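Local coordinates for insecticidal crystal protein Cry7Cal (Bacillus thuringiensis, PDB 5ZI1) that acts as an insecticidal crystal toxin against the locust Locusta migratoria manilensis and, like other delta endotoxins, probably binds receptors of the target insect, at residues His151-Leu154 / Leu155-Glu159; Ile235-Ala238 / Arg239-Pro242; Ala99-Asn102 / Asn103-Asp106. All coordinates share one frame; numbering follows the deposited sequence.

Contact 1 (His151-Leu154 / Leu155-Glu159)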
loop_
_atom_site.group_PDB
_atom_site.type_symbol
_atom_site.label_atom_id
_atom_site.label_comp_id
_atom_site.label_asym_id
_atom_site.label_seq_id
_atom_site.Cartn_x
_atom_site.Cartn_y
_atom_site.Cartn_z
ATOM N N HIS A 151 -12.341 12.059 9.501
ATOM C CA HIS A 151 -13.454 11.845 10.424
ATOM C C HIS A 151 -13.093 10.794 11.460
ATOM O O HIS A 151 -13.250 11.012 12.665
ATOM C CB HIS A 151 -14.704 11.426 9.638
ATOM C CG HIS A 151 -15.959 11.378 10.460
ATOM N ND1 HIS A 151 -17.094 10.714 10.042
ATOM C CD2 HIS A 151 -16.263 11.921 11.664
ATOM C CE1 HIS A 151 -18.039 10.849 10.957
ATOM N NE2 HIS A 151 -17.562 11.583 11.945
ATOM N N LEU A 152 -12.578 9.652 11.003
ATOM C CA LEU A 152 -12.191 8.585 11.920
ATOM C C LEU A 152 -11.143 9.065 12.912
ATOM O O LEU A 152 -11.209 8.748 14.115
ATOM C CB LEU A 152 -11.665 7.388 11.127
ATOM C CG LEU A 152 -12.782 6.730 10.328
ATOM C CD1 LEU A 152 -12.253 5.591 9.496
ATOM C CD2 LEU A 152 -13.828 6.260 11.307
ATOM N N PHE A 153 -10.172 9.843 12.421
ATOM C CA PHE A 153 -9.120 10.366 13.274
ATOM C C PHE A 153 -9.662 11.386 14.259
ATOM O O PHE A 153 -9.264 11.401 15.433
ATOM C CB PHE A 153 -8.023 10.990 12.419
ATOM C CG PHE A 153 -7.058 11.808 13.204
ATOM C CD1 PHE A 153 -6.238 11.209 14.148
ATOM C CD2 PHE A 153 -6.985 13.174 13.025
ATOM C CE1 PHE A 153 -5.351 11.960 14.890
ATOM C CE2 PHE A 153 -6.092 13.929 13.765
ATOM C CZ PHE A 153 -5.279 13.321 14.698
ATOM N N LEU A 154 -10.552 12.267 13.796
ATOM C CA LEU A 154 -11.203 13.195 14.712
ATOM C C LEU A 154 -11.948 12.449 15.821
ATOM O O LEU A 154 -11.952 12.887 16.974
ATOM C CB LEU A 154 -12.161 14.098 13.951
ATOM C CG LEU A 154 -12.916 15.062 14.862
ATOM C CD1 LEU A 154 -11.946 16.036 15.435
ATOM C CD2 LEU A 154 -14.088 15.778 14.172
ATOM N N LEU A 155 -12.591 11.325 15.488
ATOM C CA LEU A 155 -13.378 10.617 16.485
ATOM C C LEU A 155 -12.477 10.040 17.566
ATOM O O LEU A 155 -12.886 9.952 18.729
ATOM C CB LEU A 155 -14.223 9.524 15.812
ATOM C CG LEU A 155 -15.501 10.038 15.128
ATOM C CD1 LEU A 155 -16.057 9.088 14.068
ATOM C CD2 LEU A 155 -16.541 10.338 16.221
ATOM N N LYS A 156 -11.236 9.689 17.205
ATOM C CA LYS A 156 -10.269 9.237 18.199
ATOM C C LYS A 156 -10.097 10.264 19.312
ATOM O O LYS A 156 -9.900 9.899 20.475
ATOM C CB LYS A 156 -8.923 8.946 17.527
ATOM C CG LYS A 156 -7.816 8.526 18.491
ATOM C CD LYS A 156 -6.530 8.144 17.749
ATOM C CE LYS A 156 -5.365 7.943 18.712
ATOM N NZ LYS A 156 -4.241 7.177 18.110
ATOM N N ASN A 157 -10.170 11.555 18.976
ATOM C CA ASN A 157 -9.945 12.581 19.989
ATOM C C ASN A 157 -10.911 12.433 21.170
ATOM O O ASN A 157 -10.524 12.665 22.320
ATOM C CB ASN A 157 -10.049 13.972 19.360
ATOM C CG ASN A 157 -8.817 14.341 18.507
ATOM O OD1 ASN A 157 -8.414 15.500 18.460
ATOM N ND2 ASN A 157 -8.241 13.361 17.818
ATOM N N ALA A 158 -12.163 12.019 20.920
ATOM C CA ALA A 158 -13.109 11.869 22.030
ATOM C C ALA A 158 -12.623 10.822 23.022
ATOM O O ALA A 158 -12.707 11.022 24.244
ATOM C CB ALA A 158 -14.511 11.507 21.520
ATOM N N GLU A 159 -12.078 9.707 22.526
ATOM C CA GLU A 159 -11.575 8.709 23.460
ATOM C C GLU A 159 -10.317 9.188 24.157
ATOM O O GLU A 159 -10.084 8.836 25.319
ATOM C CB GLU A 159 -11.328 7.362 22.764
ATOM C CG GLU A 159 -10.712 6.339 23.739
ATOM C CD GLU A 159 -11.795 5.433 24.340
ATOM O OE1 GLU A 159 -12.947 5.478 23.846
ATOM O OE2 GLU A 159 -11.540 4.719 25.346
#

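Contact 2 (Ile235-Ala238 / Arg239-Pro242)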
loop_
_atom_site.group_PDB
_atom_site.type_symbol
_atom_site.label_atom_id
_atom_site.label_comp_id
_atom_site.label_asym_id
_atom_site.label_seq_id
_atom_site.Cartn_x
_atom_site.Cartn_y
_atom_site.Cartn_z
ATOM N N ILE A 235 -6.680 1.308 13.323
ATOM C CA ILE A 235 -5.721 1.784 14.315
ATOM C C ILE A 235 -6.202 3.059 15.009
ATOM O O ILE A 235 -5.742 3.371 16.113
ATOM C CB ILE A 235 -4.340 1.946 13.647
ATOM C CG1 ILE A 235 -3.807 0.560 13.299
ATOM C CG2 ILE A 235 -3.341 2.658 14.554
ATOM C CD1 ILE A 235 -2.785 0.575 12.273
ATOM N N TYR A 236 -7.173 3.783 14.433
ATOM C CA TYR A 236 -7.699 4.934 15.155
ATOM C C TYR A 236 -8.557 4.515 16.348
ATOM O O TYR A 236 -9.033 5.389 17.087
ATOM C CB TYR A 236 -8.523 5.829 14.230
ATOM C CG TYR A 236 -7.769 6.479 13.088
ATOM C CD1 TYR A 236 -6.489 6.984 13.258
ATOM C CD2 TYR A 236 -8.348 6.585 11.834
ATOM C CE1 TYR A 236 -5.818 7.576 12.212
ATOM C CE2 TYR A 236 -7.681 7.165 10.781
ATOM C CZ TYR A 236 -6.417 7.659 10.972
ATOM O OH TYR A 236 -5.752 8.241 9.924
ATOM N N ASP A 237 -8.772 3.210 16.518
ATOM C CA ASP A 237 -9.437 2.635 17.689
ATOM C C ASP A 237 -8.479 2.733 18.867
ATOM O O ASP A 237 -7.591 1.895 19.037
ATOM C CB ASP A 237 -9.830 1.191 17.388
ATOM C CG ASP A 237 -10.522 0.496 18.549
ATOM O OD1 ASP A 237 -10.446 0.986 19.698
ATOM O OD2 ASP A 237 -11.113 -0.583 18.306
ATOM N N ALA A 238 -8.652 3.772 19.686
ATOM C CA ALA A 238 -7.699 4.044 20.757
ATOM C C ALA A 238 -7.773 3.045 21.905
ATOM O O ALA A 238 -6.873 3.041 22.751
ATOM C CB ALA A 238 -7.911 5.455 21.305
ATOM N N ARG A 239 -8.812 2.214 21.968
ATOM C CA ARG A 239 -8.829 1.156 22.973
ATOM C C ARG A 239 -8.028 -0.054 22.521
ATOM O O ARG A 239 -7.325 -0.669 23.328
ATOM C CB ARG A 239 -10.263 0.737 23.283
ATOM C CG ARG A 239 -10.972 1.702 24.179
ATOM C CD ARG A 239 -12.432 1.331 24.369
ATOM N NE ARG A 239 -13.139 2.536 24.761
ATOM C CZ ARG A 239 -14.453 2.642 24.905
ATOM N NH1 ARG A 239 -15.241 1.596 24.702
ATOM N NH2 ARG A 239 -14.968 3.815 25.252
ATOM N N THR A 240 -8.151 -0.420 21.241
ATOM C CA THR A 240 -7.388 -1.535 20.701
ATOM C C THR A 240 -5.933 -1.144 20.477
ATOM O O THR A 240 -5.044 -2.002 20.545
ATOM C CB THR A 240 -8.017 -2.016 19.394
ATOM O OG1 THR A 240 -9.431 -2.157 19.561
ATOM C CG2 THR A 240 -7.446 -3.342 18.964
ATOM N N TYR A 241 -5.670 0.140 20.258
ATOM C CA TYR A 241 -4.318 0.651 20.035
ATOM C C TYR A 241 -4.095 1.841 20.960
ATOM O O TYR A 241 -4.121 3.004 20.523
ATOM C CB TYR A 241 -4.102 1.006 18.562
ATOM C CG TYR A 241 -4.271 -0.193 17.642
ATOM C CD1 TYR A 241 -5.501 -0.477 17.046
ATOM C CD2 TYR A 241 -3.208 -1.052 17.383
ATOM C CE1 TYR A 241 -5.658 -1.587 16.209
ATOM C CE2 TYR A 241 -3.358 -2.161 16.550
ATOM C CZ TYR A 241 -4.578 -2.423 15.965
ATOM O OH TYR A 241 -4.717 -3.533 15.145
ATOM N N PRO A 242 -3.867 1.585 22.253
ATOM C CA PRO A 242 -3.632 2.673 23.210
ATOM C C PRO A 242 -2.222 3.237 23.191
ATOM O O PRO A 242 -1.935 4.152 23.975
ATOM C CB PRO A 242 -3.927 2.007 24.565
ATOM C CG PRO A 242 -3.511 0.588 24.364
ATOM C CD PRO A 242 -3.870 0.262 22.910
HETATM O O HOH W 1 -5.274 4.844 18.258
#

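Contact 3 (Ala99-Asn102 / Asn103-Asp106)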
loop_
_atom_site.group_PDB
_atom_site.type_symbol
_atom_site.label_atom_id
_atom_site.label_comp_id
_atom_site.label_asym_id
_atom_site.label_seq_id
_atom_site.Cartn_x
_atom_site.Cartn_y
_atom_site.Cartn_z
ATOM N N ALA A 99 -5.897 25.969 22.962
ATOM C CA ALA A 99 -6.221 26.819 24.106
ATOM C C ALA A 99 -6.496 25.994 25.354
ATOM O O ALA A 99 -6.131 26.394 26.463
ATOM C CB ALA A 99 -7.421 27.709 23.787
ATOM N N TRP A 100 -7.143 24.840 25.198
ATOM C CA TRP A 100 -7.442 24.025 26.369
ATOM C C TRP A 100 -6.187 23.336 26.883
ATOM O O TRP A 100 -5.946 23.278 28.097
ATOM C CB TRP A 100 -8.528 22.993 26.041
ATOM C CG TRP A 100 -8.521 21.837 27.014
ATOM C CD1 TRP A 100 -8.970 21.843 28.301
ATOM C CD2 TRP A 100 -8.020 20.516 26.772
ATOM N NE1 TRP A 100 -8.782 20.607 28.875
ATOM C CE2 TRP A 100 -8.196 19.778 27.956
ATOM C CE3 TRP A 100 -7.441 19.887 25.667
ATOM C CZ2 TRP A 100 -7.812 18.445 28.065
ATOM C CZ3 TRP A 100 -7.062 18.562 25.782
ATOM C CH2 TRP A 100 -7.249 17.858 26.970
ATOM N N GLN A 101 -5.379 22.807 25.967
ATOM C CA GLN A 101 -4.159 22.108 26.350
ATOM C C GLN A 101 -3.217 23.008 27.151
ATOM O O GLN A 101 -2.537 22.538 28.068
ATOM C CB GLN A 101 -3.485 21.572 25.085
ATOM C CG GLN A 101 -1.992 21.432 25.164
ATOM C CD GLN A 101 -1.572 20.132 25.799
ATOM O OE1 GLN A 101 -2.272 19.588 26.670
ATOM N NE2 GLN A 101 -0.428 19.606 25.354
ATOM N N ASN A 102 -3.198 24.301 26.855
ATOM C CA ASN A 102 -2.333 25.239 27.552
ATOM C C ASN A 102 -2.989 25.876 28.781
ATOM O O ASN A 102 -2.426 26.811 29.360
ATOM C CB ASN A 102 -1.875 26.313 26.569
ATOM C CG ASN A 102 -0.998 25.741 25.468
ATOM O OD1 ASN A 102 -0.201 24.827 25.708
ATOM N ND2 ASN A 102 -1.170 26.244 24.249
ATOM N N ASN A 103 -4.154 25.391 29.201
ATOM C CA ASN A 103 -4.813 25.954 30.373
ATOM C C ASN A 103 -5.895 24.987 30.842
ATOM O O ASN A 103 -7.043 25.387 31.055
ATOM C CB ASN A 103 -5.403 27.328 30.042
ATOM C CG ASN A 103 -5.907 28.068 31.270
ATOM O OD1 ASN A 103 -5.768 27.590 32.399
ATOM N ND2 ASN A 103 -6.542 29.218 31.048
ATOM N N ARG A 104 -5.539 23.709 30.988
ATOM C CA ARG A 104 -6.505 22.639 31.222
ATOM C C ARG A 104 -7.433 22.865 32.413
ATOM O O ARG A 104 -8.557 22.354 32.432
ATOM C CB ARG A 104 -5.784 21.317 31.419
ATOM C CG ARG A 104 -5.073 20.839 30.194
ATOM C CD ARG A 104 -4.691 19.402 30.390
ATOM N NE ARG A 104 -4.053 18.854 29.205
ATOM C CZ ARG A 104 -4.060 17.565 28.900
ATOM N NH1 ARG A 104 -4.676 16.705 29.704
ATOM N NH2 ARG A 104 -3.456 17.139 27.800
ATOM N N SER A 105 -6.975 23.606 33.421
ATOM C CA SER A 105 -7.810 23.825 34.595
ATOM C C SER A 105 -8.942 24.808 34.330
ATOM O O SER A 105 -9.855 24.902 35.155
ATOM C CB SER A 105 -6.959 24.311 35.768
ATOM O OG SER A 105 -6.462 25.626 35.552
ATOM N N ASP A 106 -8.906 25.531 33.210
ATOM C CA ASP A 106 -9.921 26.530 32.883
ATOM C C ASP A 106 -11.192 25.824 32.413
ATOM O O ASP A 106 -11.218 25.220 31.333
ATOM C CB ASP A 106 -9.374 27.484 31.826
ATOM C CG ASP A 106 -10.351 28.593 31.449
ATOM O OD1 ASP A 106 -11.537 28.306 31.167
ATOM O OD2 ASP A 106 -9.915 29.766 31.405
HETATM O O HOH W 2 -8.767 19.985 31.765
#

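Contact 1 (His151-Leu154 / Leu155-Glu159)
Leu155 lays CD1 over one face of the His151 imidazole, one helical turn back, in a CH-pi contact 3.9 Å from the ring centroid and 25° off its normal. The methyl is displaced toward the rim, so its closest ring atom is NE2, 3.6 Å from CD1. His151 has CG anti to the backbone N (chi1 -171°), which swings the ring forward along the helix to meet that methyl. Tyr186 OH bonds ND1 and Glu121 bonds NE2, fixing the ring's rotation, and the ring of Phe124 lies almost parallel to it. All this is on helix 141-165, which touches helices 33-47, 107-127 and 169-202, as expected of the central helix in the helical bundle of a three-domain Cry toxin. On another side of the helix, Asn157 holds ND2 above the Phe153 ring near its rim, 4.3 Å from CZ, while its OD1 is taken by Tyr93 OH. Leu155 N bonds His151 O four residues back (2.9 Å) in the usual way; beyond it the pattern shifts, Lys156 N dividing between Leu152 O and, weakly, Phe153 O, and Asn157 N bonding Leu154 O (3.0 Å), three back.

Contact 2 (Ile235-Ala238 / Arg239-Pro242)
Asp237 OD1 receives two backbone N-H groups of the following turn: Thr240 N at 3.1 Å in a nearly straight bond (167°), and Arg239 N in a weak, more bent one. The other carboxylate oxygen, OD2, takes the hydroxyl of the same threonine, with Thr240 OG1 only 2.6 Å from Asp237 OD2. Both Thr240 donors come from above the carboxylate plane, so the flat group lies across the turn instead of pointing its edge at it. CG anti to the backbone N (chi1 180°) is what folds the carboxylate forward over residues 239 and 240. Beneath it the main chain closes on itself, Tyr241 N meeting Asp237 O at 2.9 Å. Tyr241 then turns its ring back to Ile235, whose CG1 sits over the ring centre in a CH-pi contact, 4.0 Å from the centroid and 9° off the normal. On the main-chain side a water lies 2.6 Å from Ile235 O and 3.1 Å from Tyr241 O, bridging the two ends. The outer groups reach different parts of the molecule: Arg239 forms salt bridges with Glu159 and Asp173 of the helical domain, whereas Tyr241 OH bonds Glu596 and Tyr561, and its ring meets Arg525 in a cation-pi contact. Side-chain oxygen to the N-H groups two and three residues on, carbonyl to the N-H four residues on: this is an Asx motif, placed in the linker that leads from the helical N-terminal domain to strand 245-246.

Contact 3 (Ala99-Asn102 / Asn103-Asp106)
Arg104 spreads its guanidinium flat on the indole of Trp100, with centres 4.4 Å apart and planes inclined by 27°. The contact is close: Trp100 CH2 stands over the middle of the guanidinium, 3.7 Å from Arg104 CZ. Further back on the same side chain, CG lies above the five-membered ring, 4.2 Å from its centroid, so the arginine follows the length of the indole. Its chain can do this because it runs extended from CG to NE. Gln101 fixes the rotation of the flat group from its edge: OE1 lies in the guanidinium plane and is gripped side-on by two nitrogens, Arg104 NH2 at 2.9 Å and Arg104 NE at 3.2 Å. Bent at chi2 (84°), the glutamine runs beside the arginine. NH1 is engaged by Glu164 in a salt bridge, and Trp165 meets the indole edge-to-face. The site is the connection between two consecutive helices of the helical domain. Helix 73-101 ends, Asn102 departs from helical geometry, and Asn103 to Asp106 make a type I beta turn that delivers Asp106 to the N-cap of helix 107-127, where OD1 bonds Lys109 N. A backbone bond spans the exit, Asn103 N to Trp100 O at 3.0 Å, three residues apart. At the border of the packed part a water links Trp100 NE1 (3.0 Å) to Arg104 O, which also accepts from Gln110. The other side of the connection is much looser: Asn102 is exposed, with no hydrogen bond from its side chain across to the turn.

How the contacts relate
Contact 1 is buried in the helical bundle, contact 2 is partly buried at the bundle's margin, and contact 3 lies on the surface, about 39 Å from the chain centre. Contacts 1 and 2 touch, tied by the Glu159-Arg239 salt bridge and by Leu152 packing on Tyr236. Contact 3 touches neither, its nearest atoms being about 8 Å from contact 1 and 14 Å from contact 2, yet helix 107-127, which follows it, packs against contact 1. Chemistry changes with place: helical backbone bonds with a leucine methyl and an amide nitrogen over aromatic rings in contact 1, a carboxylate organising a turn in contact 2, and a cation on an indole in contact 3.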